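Pyridoxamine 5'-phosphate oxidase-related, FMN-binding protein (Paracoccus denitrificans, PDB 6VNA) probably acts as a noncanonical heme oxygenase that degrades c-type heme, built on the FMN-binding split-barrel fold of the pyridoxamine 5'-phosphate oxidase relatives. Local coordinates at residues Gly75-Ala80 against His90-Ile95; Ala27-Leu32 against Leu40-Ala45; Ile133-Gly138 against Leu150-Met155; Ala56-Leu61 against Arg129-Glu134; Ala23-Ser28 against Leu113-Lys118. All coordinates share one frame; numbering follows the deposited sequence.

Interaction 1: residues Gly75-Ala80 against His90-Ile95; sequences GLLIAA and HARLSI
Strands 75-79 and 92-95 run antiparallel, their axes 4.6 Å apart at the closest point, and the pairing is tightest where Leu-76 and Ile-78 meet Ile-95 and Leu-93. Both are hydrogen-bonded pairs with two bonds each. The shortest runs from Ile-95 N to Leu-76 O at 2.6 Å, nearly along the C=O axis, while Ile-78 N gives a 2.8 Å bond to Leu-93 O. CA-H groups of the intervening residues lean on the same carbonyls, as where Ser-94 CA lies 3.3 Å from Leu-76 O. On the face bearing Leu-76, Ile-78, Leu-93 and Ile-95 the side chains are aliphatic. Ile-78 and Ile-95 both place CG1 anti to the carbonyl carbon and cross obliquely, CD1 to CD1, at 4.1 Å. Leu-21 of helix 11-23 packs on this face.

The other face is more polar. Leu-77 has CG anti to the backbone N (chi1 -173°), which swings CD1 across to 3.8 Å from Ser-94 OG, and that hydroxyl is hydrogen-bonded to Val-41 O of the second subunit. Arg-92, itself buried, leads its guanidinium away from strand 75-79, and NH1 grips His-90 O (2.9 Å) and Met-88 O. Toward Ala-80 and His-90 the ladder frays among partly exposed residues: Ala-80 N reaches Ala-91 O by a weak bond of 3.3 Å. The pair thus turns an aliphatic face to helix 11-23 and the Leu-77, Ala-79 and Ser-94 face to the second subunit; alternate residues bond across it and those between bond flanking strands, placing both strands inside the sheet.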
# COMPACT_ATOMS: atom_id res chain seq x y z
N GLY A 75 5.23 -5.05 2.20
CA GLY A 75 4.80 -3.82 2.89
C GLY A 75 3.29 -3.74 3.05
O GLY A 75 2.55 -4.24 2.17
N LEU A 76 2.82 -3.18 4.17
CA LEU A 76 1.38 -2.84 4.36
C LEU A 76 1.29 -1.37 4.78
O LEU A 76 2.11 -0.97 5.67
CB LEU A 76 0.75 -3.70 5.45
CG LEU A 76 0.66 -5.19 5.19
CD1 LEU A 76 0.30 -5.93 6.47
CD2 LEU A 76 -0.36 -5.48 4.11
N LEU A 77 0.37 -0.63 4.15
CA LEU A 77 -0.22 0.63 4.67
C LEU A 77 -1.62 0.34 5.21
O LEU A 77 -2.48 -0.20 4.47
CB LEU A 77 -0.33 1.67 3.56
CG LEU A 77 -0.77 3.06 4.03
CD1 LEU A 77 0.10 3.53 5.21
CD2 LEU A 77 -0.68 4.06 2.89
N ILE A 78 -1.87 0.71 6.45
CA ILE A 78 -3.18 0.54 7.13
C ILE A 78 -3.65 1.93 7.58
O ILE A 78 -2.96 2.58 8.36
CB ILE A 78 -3.03 -0.48 8.27
CG1 ILE A 78 -2.55 -1.82 7.70
CG2 ILE A 78 -4.31 -0.62 9.07
CD1 ILE A 78 -2.00 -2.75 8.73
N ALA A 79 -4.73 2.41 7.01
CA ALA A 79 -5.32 3.72 7.34
C ALA A 79 -6.65 3.46 8.04
O ALA A 79 -7.16 2.33 7.98
CB ALA A 79 -5.47 4.57 6.10
N ALA A 80 -7.14 4.47 8.76
CA ALA A 80 -8.47 4.51 9.39
C ALA A 80 -9.51 4.66 8.27
O ALA A 80 -9.55 5.74 7.64
CB ALA A 80 -8.50 5.65 10.37
N HIS A 90 -5.49 11.73 8.13
CA HIS A 90 -5.93 10.41 8.66
C HIS A 90 -4.72 9.73 9.29
O HIS A 90 -3.60 9.91 8.77
CB HIS A 90 -6.48 9.52 7.55
CG HIS A 90 -7.68 10.07 6.84
ND1 HIS A 90 -8.34 9.35 5.85
CD2 HIS A 90 -8.37 11.22 7.00
CE1 HIS A 90 -9.36 10.05 5.41
NE2 HIS A 90 -9.40 11.20 6.10
N ALA A 91 -4.95 8.98 10.38
CA ALA A 91 -3.91 8.17 11.04
C ALA A 91 -3.61 6.98 10.13
O ALA A 91 -4.58 6.42 9.52
CB ALA A 91 -4.36 7.74 12.42
N ARG A 92 -2.35 6.57 10.05
CA ARG A 92 -1.95 5.47 9.14
C ARG A 92 -0.63 4.86 9.57
O ARG A 92 0.31 5.57 10.02
CB ARG A 92 -1.80 6.01 7.72
CG ARG A 92 -0.81 7.15 7.63
CD ARG A 92 -1.38 8.17 6.68
NE ARG A 92 -0.41 9.16 6.26
CZ ARG A 92 -0.52 10.46 6.43
NH1 ARG A 92 -1.55 11.00 7.07
NH2 ARG A 92 0.45 11.23 5.96
N LEU A 93 -0.57 3.55 9.43
CA LEU A 93 0.56 2.71 9.90
C LEU A 93 1.18 2.02 8.69
O LEU A 93 0.39 1.40 7.91
CB LEU A 93 -0.02 1.70 10.91
CG LEU A 93 1.00 0.68 11.39
CD1 LEU A 93 2.11 1.38 12.16
CD2 LEU A 93 0.31 -0.40 12.23
N SER A 94 2.49 2.18 8.50
CA SER A 94 3.31 1.47 7.48
C SER A 94 4.00 0.31 8.17
O SER A 94 4.75 0.57 9.12
CB SER A 94 4.37 2.33 6.85
OG SER A 94 3.80 3.34 6.05
N ILE A 95 3.80 -0.91 7.69
CA ILE A 95 4.53 -2.09 8.22
C ILE A 95 5.45 -2.63 7.13
O ILE A 95 5.02 -2.68 5.99
CB ILE A 95 3.53 -3.12 8.73
CG1 ILE A 95 2.77 -2.55 9.92
CG2 ILE A 95 4.23 -4.44 9.06
CD1 ILE A 95 1.70 -3.46 10.43

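Interaction 2: residues Ala27-Leu32 against Leu40-Ala45; sequences ASLGTL and LVTRIA
Six main-chain hydrogen bonds close the hairpin of strands 26-32 and 39-48, so that Ala-27, Leu-29 and Thr-31 each give and take one with Ile-44, Thr-42 and Leu-40. Leu-29 N to Thr-42 O is 2.7 Å and almost straight, with the donor nearly on the C=O axis; Leu-40 N to Thr-31 O is shorter, 2.6 Å, but more bent (151°). Leu-40 O has two donors, for besides Thr-31 N it accepts a 2.7 Å bond from a water. That water also bonds Thr-31 OG1 and Thr-42 OG1, each at 2.9 Å. Both threonines hold OG1 in the crowded position between backbone N and carbonyl carbon, which brings the two hydroxyls to the same water. Farther along, Leu-29 and Ile-44 cross obliquely, with Leu-29 CB 3.9 Å from Ile-44 CD1. On the reverse face Ser-28 OG pairs with Ser-28 OG of the second subunit, and Arg-43 NH1 bonds to Ala-87 O of that subunit. The two threonine hydroxyls on the Leu-29 and Ile-44 face therefore share one water, with His-64 ND1 as a weak further partner of Thr-42 OG1, whereas the polar groups of the other face are spent on the dimer interface.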
# COMPACT_ATOMS: atom_id res chain seq x y z
N ALA A 27 -6.25 -3.00 3.19
CA ALA A 27 -4.94 -2.33 3.21
C ALA A 27 -4.40 -2.13 1.80
O ALA A 27 -4.92 -2.76 0.84
CB ALA A 27 -3.97 -3.15 4.03
N SER A 28 -3.35 -1.31 1.69
CA SER A 28 -2.46 -1.28 0.52
C SER A 28 -1.32 -2.27 0.77
O SER A 28 -0.62 -2.10 1.78
CB SER A 28 -1.94 0.10 0.26
OG SER A 28 -2.99 1.00 0.03
N LEU A 29 -1.15 -3.27 -0.08
CA LEU A 29 -0.03 -4.25 0.06
C LEU A 29 1.05 -3.91 -0.96
O LEU A 29 0.72 -3.68 -2.16
CB LEU A 29 -0.57 -5.67 -0.14
CG LEU A 29 0.49 -6.76 -0.33
CD1 LEU A 29 1.17 -7.12 0.99
CD2 LEU A 29 -0.16 -7.99 -0.94
N GLY A 30 2.28 -3.76 -0.48
CA GLY A 30 3.48 -3.68 -1.33
C GLY A 30 4.11 -5.05 -1.54
O GLY A 30 4.42 -5.76 -0.53
N THR A 31 4.32 -5.43 -2.80
CA THR A 31 5.15 -6.59 -3.19
C THR A 31 6.22 -6.19 -4.21
O THR A 31 6.13 -5.10 -4.84
CB THR A 31 4.28 -7.74 -3.69
OG1 THR A 31 3.49 -7.34 -4.81
CG2 THR A 31 3.42 -8.30 -2.58
N LEU A 32 7.23 -7.05 -4.37
CA LEU A 32 8.31 -6.84 -5.36
C LEU A 32 7.88 -7.49 -6.67
O LEU A 32 7.62 -8.70 -6.66
CB LEU A 32 9.62 -7.40 -4.79
CG LEU A 32 10.14 -6.67 -3.55
CD1 LEU A 32 11.36 -7.36 -3.00
CD2 LEU A 32 10.46 -5.22 -3.83
N LEU A 40 5.10 -3.32 -6.46
CA LEU A 40 3.68 -3.40 -6.91
C LEU A 40 2.75 -3.10 -5.71
O LEU A 40 2.82 -3.84 -4.70
CB LEU A 40 3.41 -4.80 -7.44
CG LEU A 40 1.97 -5.05 -7.88
CD1 LEU A 40 1.60 -4.10 -9.03
CD2 LEU A 40 1.77 -6.49 -8.29
N VAL A 41 1.93 -2.04 -5.80
CA VAL A 41 1.01 -1.61 -4.70
C VAL A 41 -0.41 -1.94 -5.12
O VAL A 41 -0.86 -1.38 -6.16
CB VAL A 41 1.19 -0.12 -4.37
CG1 VAL A 41 0.54 0.22 -3.05
CG2 VAL A 41 2.67 0.27 -4.35
N THR A 42 -1.04 -2.87 -4.39
CA THR A 42 -2.41 -3.38 -4.66
C THR A 42 -3.25 -3.30 -3.38
O THR A 42 -2.71 -3.35 -2.27
CB THR A 42 -2.40 -4.82 -5.19
OG1 THR A 42 -1.82 -5.66 -4.19
CG2 THR A 42 -1.63 -5.01 -6.47
N ARG A 43 -4.57 -3.20 -3.54
CA ARG A 43 -5.53 -3.13 -2.42
C ARG A 43 -5.95 -4.55 -2.07
O ARG A 43 -6.35 -5.26 -2.99
CB ARG A 43 -6.75 -2.29 -2.77
CG ARG A 43 -7.73 -2.18 -1.62
CD ARG A 43 -8.85 -1.24 -1.94
NE ARG A 43 -8.49 0.14 -1.71
CZ ARG A 43 -9.22 1.19 -2.09
NH1 ARG A 43 -10.36 1.00 -2.74
NH2 ARG A 43 -8.81 2.42 -1.81
N ILE A 44 -5.93 -4.90 -0.79
CA ILE A 44 -6.26 -6.27 -0.29
C ILE A 44 -7.21 -6.23 0.91
O ILE A 44 -7.19 -5.26 1.68
CB ILE A 44 -4.97 -7.02 0.10
CG1 ILE A 44 -4.21 -6.30 1.21
CG2 ILE A 44 -4.11 -7.25 -1.13
CD1 ILE A 44 -3.41 -7.23 2.09
N ALA A 45 -7.96 -7.30 1.09
CA ALA A 45 -8.67 -7.60 2.35
C ALA A 45 -7.60 -7.98 3.37
O ALA A 45 -6.71 -8.78 3.03
CB ALA A 45 -9.70 -8.69 2.15
O HOH W 1 1.03 -5.83 -4.38

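Interaction 3: residues Ile133-Gly138 against Leu150-Met155; sequences IEPVSG and LTASDM
Strand 133-135 turns a corner at Val-136, where a classic beta bulge sets Val-136 and Ser-137 both against Leu-96, and the chain then pairs as the first strand of the antiparallel hairpin 137-141/148-151. Gly-138 and Leu-150 form a hydrogen-bonded pair: Leu-150 N meets Gly-138 O at 2.8 Å from above the carbonyl plane, and the return bond from Gly-138 N is weak. Beyond Thr-151 the second chain coils into a weakly bonded helix that folds back over the corner. Asp-154 helps hold this turn, since OD2 accepts a 3.2 Å bond from Thr-151 N above its carboxylate plane, while OD1 is salt-bridged to Arg-14. The helix meets the bend through two side chains. Ala-152 points its CB at Pro-135, 3.3 Å from the carbonyl O and 4.2 Å from ring atom CG. Met-155, bent at chi3 (-93°), passes its thioether along Gly-138, where a beta carbon would collide with the methyl, and its flank lies on Ile-95 and Leu-21. The methyl carbon CE ends 4.0 Å from Pro-135 CB and 3.4 Å from Ser-137 C.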
# COMPACT_ATOMS: atom_id res chain seq x y z
N ILE A 133 1.41 -11.75 7.56
CA ILE A 133 2.51 -10.80 7.24
C ILE A 133 3.16 -10.43 8.56
O ILE A 133 2.61 -9.57 9.26
CB ILE A 133 2.01 -9.61 6.41
CG1 ILE A 133 1.41 -10.11 5.09
CG2 ILE A 133 3.13 -8.62 6.14
CD1 ILE A 133 0.52 -9.14 4.42
N GLU A 134 4.24 -11.13 8.90
CA GLU A 134 4.93 -11.04 10.20
C GLU A 134 5.75 -9.76 10.21
O GLU A 134 6.60 -9.57 9.35
CB GLU A 134 5.80 -12.27 10.45
CG GLU A 134 4.99 -13.54 10.60
CD GLU A 134 5.83 -14.81 10.60
OE1 GLU A 134 7.06 -14.70 10.40
OE2 GLU A 134 5.25 -15.91 10.78
N PRO A 135 5.47 -8.82 11.12
CA PRO A 135 6.17 -7.54 11.12
C PRO A 135 7.61 -7.65 11.62
O PRO A 135 7.86 -8.36 12.56
CB PRO A 135 5.32 -6.64 12.04
CG PRO A 135 4.55 -7.60 12.92
CD PRO A 135 4.37 -8.86 12.10
N VAL A 136 8.48 -6.89 10.96
CA VAL A 136 9.87 -6.59 11.37
C VAL A 136 9.89 -5.18 11.97
O VAL A 136 10.41 -5.04 13.09
CB VAL A 136 10.81 -6.70 10.15
CG1 VAL A 136 12.22 -6.22 10.46
CG2 VAL A 136 10.84 -8.11 9.59
N SER A 137 9.36 -4.18 11.25
CA SER A 137 9.35 -2.74 11.65
C SER A 137 8.08 -2.01 11.19
O SER A 137 7.30 -2.55 10.37
CB SER A 137 10.60 -2.06 11.14
OG SER A 137 10.46 -1.70 9.78
N GLY A 138 7.86 -0.80 11.71
CA GLY A 138 6.64 -0.00 11.49
C GLY A 138 6.91 1.49 11.49
O GLY A 138 7.79 1.95 12.24
N LEU A 150 8.35 2.01 15.02
CA LEU A 150 7.79 0.94 15.88
C LEU A 150 8.55 -0.37 15.64
O LEU A 150 8.94 -0.63 14.49
CB LEU A 150 6.31 0.79 15.54
CG LEU A 150 5.43 2.01 15.80
CD1 LEU A 150 4.03 1.77 15.28
CD2 LEU A 150 5.37 2.34 17.27
N THR A 151 8.73 -1.16 16.70
CA THR A 151 9.24 -2.55 16.63
C THR A 151 8.03 -3.45 16.42
O THR A 151 6.90 -2.92 16.41
CB THR A 151 10.00 -2.95 17.90
OG1 THR A 151 9.05 -3.26 18.93
CG2 THR A 151 10.95 -1.87 18.37
N ALA A 152 8.27 -4.76 16.31
CA ALA A 152 7.21 -5.76 16.05
C ALA A 152 6.40 -5.97 17.32
O ALA A 152 5.18 -6.26 17.22
CB ALA A 152 7.82 -7.04 15.54
N SER A 153 7.03 -5.82 18.49
CA SER A 153 6.35 -5.94 19.82
C SER A 153 5.36 -4.77 19.98
O SER A 153 4.20 -5.04 20.36
CB SER A 153 7.36 -5.99 20.94
OG SER A 153 8.24 -4.87 20.89
N ASP A 154 5.80 -3.56 19.63
CA ASP A 154 5.01 -2.29 19.63
C ASP A 154 3.66 -2.44 18.92
O ASP A 154 2.69 -1.75 19.34
CB ASP A 154 5.82 -1.15 19.00
CG ASP A 154 6.97 -0.66 19.86
OD1 ASP A 154 7.08 -1.12 21.02
OD2 ASP A 154 7.74 0.21 19.37
N MET A 155 3.58 -3.28 17.88
CA MET A 155 2.39 -3.43 16.99
C MET A 155 1.49 -4.58 17.43
O MET A 155 0.33 -4.62 16.96
CB MET A 155 2.85 -3.63 15.54
CG MET A 155 3.41 -2.35 14.96
SD MET A 155 3.90 -2.47 13.23
CE MET A 155 5.64 -2.89 13.39

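Interaction 4: residues Ala56-Leu61 against Arg129-Glu134; sequences ALLAGL and RFWRIE
Ala-56 is the most deeply covered residue where strand 54-59 pairs antiparallel with strand 128-135, followed by Arg-129 and Trp-131. Its backbone makes both bonds of a hydrogen-bonded pair with Trp-131: Ala-56 N to Trp-131 O is 2.7 Å and essentially straight (177°), whereas Trp-131 N approaches Ala-56 O from above the carbonyl plane. Its methyl packs against the longer Ile-133, with Ala-56 CB 3.9 Å from Ile-133 CD1.

Trp-131 holds CG anti to the carbonyl carbon (chi1 -65°) and receives Leu-58 over the face of its five-membered ring. The two side chains cross at about a right angle, with Leu-58 CD1 3.8 Å from Trp-131 CD1, and Leu-68 of helix 63-70 touches both. Arg-129 contributes chiefly main chain and the aliphatic part of its side chain: Arg-129 N bonds Leu-58 O at 2.8 Å, and its CD lies 4.5 Å from Gly-60 CA.

Across the sheet, Leu-57 and Phe-130 form the non-hydrogen-bonded pair. With CG anti to its backbone N, Leu-57 sets CD1 3.9 Å from the centroid of the Phe-130 ring, only 7° off the normal, a nearly centred CH-pi contact. Phe-130 also makes an edge-to-face contact with Trp-112. An alanine at Phe-130 would remove the ring and would probably cost both the CH-pi contact with Leu-57 and the packing with Trp-112. Strands that are distant in sequence, paired antiparallel around an aliphatic and aromatic core, suit the closed, curled sheet of the FMN-binding split barrel.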
# COMPACT_ATOMS: atom_id res chain seq x y z
N ALA A 56 -3.67 -11.49 5.56
CA ALA A 56 -4.14 -11.04 4.23
C ALA A 56 -4.92 -12.20 3.62
O ALA A 56 -4.64 -13.35 3.97
CB ALA A 56 -2.95 -10.62 3.40
N LEU A 57 -5.91 -11.90 2.78
CA LEU A 57 -6.64 -12.93 1.99
C LEU A 57 -6.45 -12.57 0.51
O LEU A 57 -7.01 -11.55 0.06
CB LEU A 57 -8.10 -12.93 2.44
CG LEU A 57 -9.04 -13.91 1.74
CD1 LEU A 57 -8.57 -15.34 1.90
CD2 LEU A 57 -10.46 -13.78 2.27
N LEU A 58 -5.64 -13.36 -0.21
CA LEU A 58 -5.26 -13.07 -1.62
C LEU A 58 -5.80 -14.17 -2.53
O LEU A 58 -5.86 -15.32 -2.08
CB LEU A 58 -3.73 -12.98 -1.73
CG LEU A 58 -3.05 -12.02 -0.76
CD1 LEU A 58 -1.57 -11.93 -1.05
CD2 LEU A 58 -3.65 -10.64 -0.82
N ALA A 59 -6.21 -13.80 -3.74
CA ALA A 59 -6.40 -14.70 -4.90
C ALA A 59 -5.05 -15.33 -5.23
O ALA A 59 -4.09 -14.59 -5.55
CB ALA A 59 -6.96 -13.94 -6.08
N GLY A 60 -4.95 -16.66 -5.10
CA GLY A 60 -3.69 -17.42 -5.12
C GLY A 60 -2.83 -17.20 -6.36
O GLY A 60 -1.63 -17.47 -6.24
N LEU A 61 -3.39 -16.76 -7.49
CA LEU A 61 -2.64 -16.62 -8.78
C LEU A 61 -2.65 -15.18 -9.32
O LEU A 61 -2.11 -14.97 -10.40
CB LEU A 61 -3.24 -17.59 -9.80
CG LEU A 61 -2.88 -19.05 -9.57
CD1 LEU A 61 -3.37 -19.89 -10.72
CD2 LEU A 61 -1.38 -19.23 -9.40
N ARG A 129 -6.53 -17.58 -0.56
CA ARG A 129 -5.57 -18.09 0.44
C ARG A 129 -5.21 -17.04 1.48
O ARG A 129 -4.98 -15.86 1.11
CB ARG A 129 -4.25 -18.46 -0.24
CG ARG A 129 -4.27 -19.75 -1.03
CD ARG A 129 -2.85 -19.96 -1.53
NE ARG A 129 -1.94 -20.52 -0.52
CZ ARG A 129 -0.64 -20.72 -0.70
NH1 ARG A 129 -0.04 -20.42 -1.85
NH2 ARG A 129 0.07 -21.24 0.28
N PHE A 130 -5.01 -17.50 2.71
CA PHE A 130 -4.56 -16.67 3.85
C PHE A 130 -3.03 -16.64 3.87
O PHE A 130 -2.42 -17.71 3.75
CB PHE A 130 -5.12 -17.20 5.17
CG PHE A 130 -6.60 -16.99 5.34
CD1 PHE A 130 -7.10 -15.75 5.73
CD2 PHE A 130 -7.50 -18.01 5.07
CE1 PHE A 130 -8.46 -15.55 5.90
CE2 PHE A 130 -8.86 -17.81 5.23
CZ PHE A 130 -9.34 -16.58 5.64
N TRP A 131 -2.48 -15.43 4.06
CA TRP A 131 -1.05 -15.12 4.34
C TRP A 131 -0.93 -14.32 5.64
O TRP A 131 -1.57 -13.25 5.72
CB TRP A 131 -0.47 -14.29 3.20
CG TRP A 131 -0.41 -14.97 1.87
CD1 TRP A 131 -1.41 -15.18 0.97
CD2 TRP A 131 0.79 -15.46 1.26
NE1 TRP A 131 -0.92 -15.81 -0.15
CE2 TRP A 131 0.43 -15.99 -0.00
CE3 TRP A 131 2.13 -15.51 1.67
CZ2 TRP A 131 1.36 -16.56 -0.86
CZ3 TRP A 131 3.05 -16.09 0.83
CH2 TRP A 131 2.67 -16.59 -0.42
N ARG A 132 -0.09 -14.76 6.58
CA ARG A 132 0.35 -13.95 7.73
C ARG A 132 1.47 -13.04 7.26
O ARG A 132 2.39 -13.54 6.61
CB ARG A 132 0.84 -14.82 8.89
CG ARG A 132 -0.26 -15.60 9.58
CD ARG A 132 0.30 -16.67 10.50
NE ARG A 132 1.24 -16.14 11.47
CZ ARG A 132 0.93 -15.67 12.68
NH1 ARG A 132 -0.33 -15.63 13.08
NH2 ARG A 132 1.88 -15.22 13.47
N ILE A 133 1.41 -11.75 7.56
CA ILE A 133 2.51 -10.80 7.24
C ILE A 133 3.16 -10.43 8.56
O ILE A 133 2.61 -9.57 9.26
CB ILE A 133 2.01 -9.61 6.41
CG1 ILE A 133 1.41 -10.11 5.09
CG2 ILE A 133 3.13 -8.62 6.14
CD1 ILE A 133 0.52 -9.14 4.42
N GLU A 134 4.24 -11.13 8.90
CA GLU A 134 4.93 -11.04 10.20
C GLU A 134 5.75 -9.76 10.21
O GLU A 134 6.60 -9.57 9.35
CB GLU A 134 5.80 -12.27 10.45
CG GLU A 134 4.99 -13.54 10.60
CD GLU A 134 5.83 -14.81 10.60
OE1 GLU A 134 7.06 -14.70 10.40
OE2 GLU A 134 5.25 -15.91 10.78

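Interaction 5: residues Ala23-Ser28 against Leu113-Lys118; sequences AARHAS and LERDPK
Arg-25 lays its guanidinium across that of Arg-115, the two planes 30° apart and the side chains crossing at about a right angle. Arg-25 NH2 stands 3.8 Å above the Arg-115 plane, over its centre, and the CB of Arg-115 lies against the Arg-25 face. The bend at chi2 (-60°) helps bring Arg-25 NE to Arg-115 O, where it gives a 2.8 Å hydrogen bond. The donor lies above the carbonyl plane, but the oxygen is in the plane of the guanidinium. This carbonyl belongs to the last residue of helix 108-115, so the positive group sits at a helix C-terminus, where the dipole would probably favour it.

The like charges come as near as 3.5 Å, from Arg-25 NH1 to Arg-115 NH2, with Arg-111 close by as well, but several acceptors lie around them. Arg-25 NH1 bonds Ala-24 O at 3.0 Å and also Glu-22 O. Arg-115 NH1 is salt-bridged to Glu-22, and its NH2 gives a 2.9 Å bond to a water that in turn donates to Ala-24 O. Replacing Arg-25 by an alanine would strip away the bond to the helix end and the guanidinium overlap, and would probably loosen this join.

Beyond the arginines, His-26 meets Lys-118 tip to tip, with Lys-118 NZ 3.3 Å from His-26 CE1 at the ring edge. Lys-118 NZ forms a salt bridge of 3.2 Å with the syn lone pair of Asp-116 OD2; lysine and aspartate would probably pull the histidine's ionisation in opposite directions. Helix end and strand start are thus joined by two overlapping guanidinium groups whose repulsion is probably eased by carbonyls, a carboxylate and water.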
# COMPACT_ATOMS: atom_id res chain seq x y z
N ALA A 23 -8.95 -2.45 13.92
CA ALA A 23 -10.05 -1.86 13.10
C ALA A 23 -9.91 -2.21 11.61
O ALA A 23 -10.91 -2.08 10.90
CB ALA A 23 -10.09 -0.37 13.32
N ALA A 24 -8.73 -2.65 11.16
CA ALA A 24 -8.37 -2.87 9.73
C ALA A 24 -9.24 -3.95 9.09
O ALA A 24 -9.31 -5.05 9.61
CB ALA A 24 -6.91 -3.24 9.64
N ARG A 25 -9.88 -3.63 7.96
CA ARG A 25 -10.58 -4.62 7.09
C ARG A 25 -9.90 -4.69 5.70
O ARG A 25 -10.02 -5.71 5.04
CB ARG A 25 -12.07 -4.24 7.02
CG ARG A 25 -12.78 -4.27 8.37
CD ARG A 25 -12.75 -5.65 9.02
NE ARG A 25 -13.42 -5.77 10.31
CZ ARG A 25 -12.86 -5.52 11.49
NH1 ARG A 25 -11.61 -5.10 11.58
NH2 ARG A 25 -13.57 -5.69 12.60
N HIS A 26 -9.18 -3.64 5.29
CA HIS A 26 -8.48 -3.56 3.98
C HIS A 26 -7.13 -2.90 4.19
O HIS A 26 -6.96 -2.29 5.25
CB HIS A 26 -9.31 -2.77 2.95
CG HIS A 26 -10.68 -3.33 2.79
ND1 HIS A 26 -10.91 -4.50 2.10
CD2 HIS A 26 -11.88 -2.89 3.25
CE1 HIS A 26 -12.21 -4.77 2.14
NE2 HIS A 26 -12.82 -3.79 2.83
N ALA A 27 -6.25 -3.00 3.19
CA ALA A 27 -4.94 -2.33 3.21
C ALA A 27 -4.40 -2.13 1.80
O ALA A 27 -4.92 -2.76 0.84
CB ALA A 27 -3.97 -3.15 4.03
N SER A 28 -3.35 -1.31 1.69
CA SER A 28 -2.46 -1.28 0.52
C SER A 28 -1.32 -2.27 0.77
O SER A 28 -0.62 -2.10 1.78
CB SER A 28 -1.94 0.10 0.26
OG SER A 28 -2.99 1.00 0.03
N LEU A 113 -15.36 -13.57 8.66
CA LEU A 113 -16.72 -13.19 8.17
C LEU A 113 -17.44 -12.34 9.22
O LEU A 113 -18.05 -11.30 8.84
CB LEU A 113 -17.52 -14.44 7.80
CG LEU A 113 -18.60 -14.21 6.74
CD1 LEU A 113 -17.99 -13.80 5.41
CD2 LEU A 113 -19.47 -15.45 6.57
N GLU A 114 -17.35 -12.71 10.50
CA GLU A 114 -17.93 -11.90 11.60
C GLU A 114 -17.45 -10.45 11.42
O GLU A 114 -18.28 -9.53 11.60
CB GLU A 114 -17.58 -12.49 12.97
CG GLU A 114 -18.30 -13.80 13.25
CD GLU A 114 -17.98 -14.43 14.60
OE1 GLU A 114 -18.10 -13.71 15.62
OE2 GLU A 114 -17.58 -15.62 14.62
N ARG A 115 -16.19 -10.27 11.00
CA ARG A 115 -15.54 -8.93 10.93
C ARG A 115 -15.73 -8.32 9.53
O ARG A 115 -15.74 -7.08 9.43
CB ARG A 115 -14.08 -9.08 11.37
CG ARG A 115 -13.93 -9.48 12.83
CD ARG A 115 -12.56 -10.02 13.19
NE ARG A 115 -11.53 -9.00 13.09
CZ ARG A 115 -11.14 -8.19 14.06
NH1 ARG A 115 -11.70 -8.24 15.25
NH2 ARG A 115 -10.18 -7.31 13.83
N ASP A 116 -15.92 -9.13 8.50
CA ASP A 116 -16.14 -8.65 7.11
C ASP A 116 -17.15 -9.58 6.44
O ASP A 116 -16.75 -10.58 5.83
CB ASP A 116 -14.82 -8.56 6.35
CG ASP A 116 -14.88 -7.78 5.05
OD1 ASP A 116 -15.96 -7.23 4.75
OD2 ASP A 116 -13.84 -7.73 4.35
N PRO A 117 -18.48 -9.31 6.57
CA PRO A 117 -19.51 -10.14 5.95
C PRO A 117 -19.40 -10.21 4.41
O PRO A 117 -19.40 -11.31 3.87
CB PRO A 117 -20.82 -9.45 6.36
CG PRO A 117 -20.47 -8.62 7.58
CD PRO A 117 -19.04 -8.20 7.35
N LYS A 118 -19.31 -9.05 3.75
CA LYS A 118 -19.05 -8.88 2.29
C LYS A 118 -18.06 -9.94 1.78
O LYS A 118 -18.23 -10.38 0.62
CB LYS A 118 -18.51 -7.47 2.02
CG LYS A 118 -18.04 -7.19 0.60
CD LYS A 118 -16.57 -7.51 0.31
CE LYS A 118 -15.58 -6.54 0.92
NZ LYS A 118 -14.29 -7.19 1.22
O HOH W 2 -8.32 -6.29 11.79

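How the interactions relate
Interactions 1, 2 and 4 are buried strand pairings of one curled antiparallel sheet, interaction 3 is partly buried, and interaction 5 is at the surface. Strands 73-79 and 26-32 lie side by side, so interactions 1 and 2 join through Gly-75 O and Gly-30 N, 2.7 Å apart in a probable hydrogen bond; both also face the second subunit, as does interaction 5. Ile-44 packs on Ala-56 and Leu-58, tying interaction 2 to interaction 4. Strand 128-135 serves interactions 3 and 4, whose centres are about 18 Å apart. Main-chain ladders with aliphatic, and in interaction 4 also aromatic, contacts dominate inside, whereas interaction 5 relies on guanidinium groups, and interaction 3 on a bulged corner packed by a methionine.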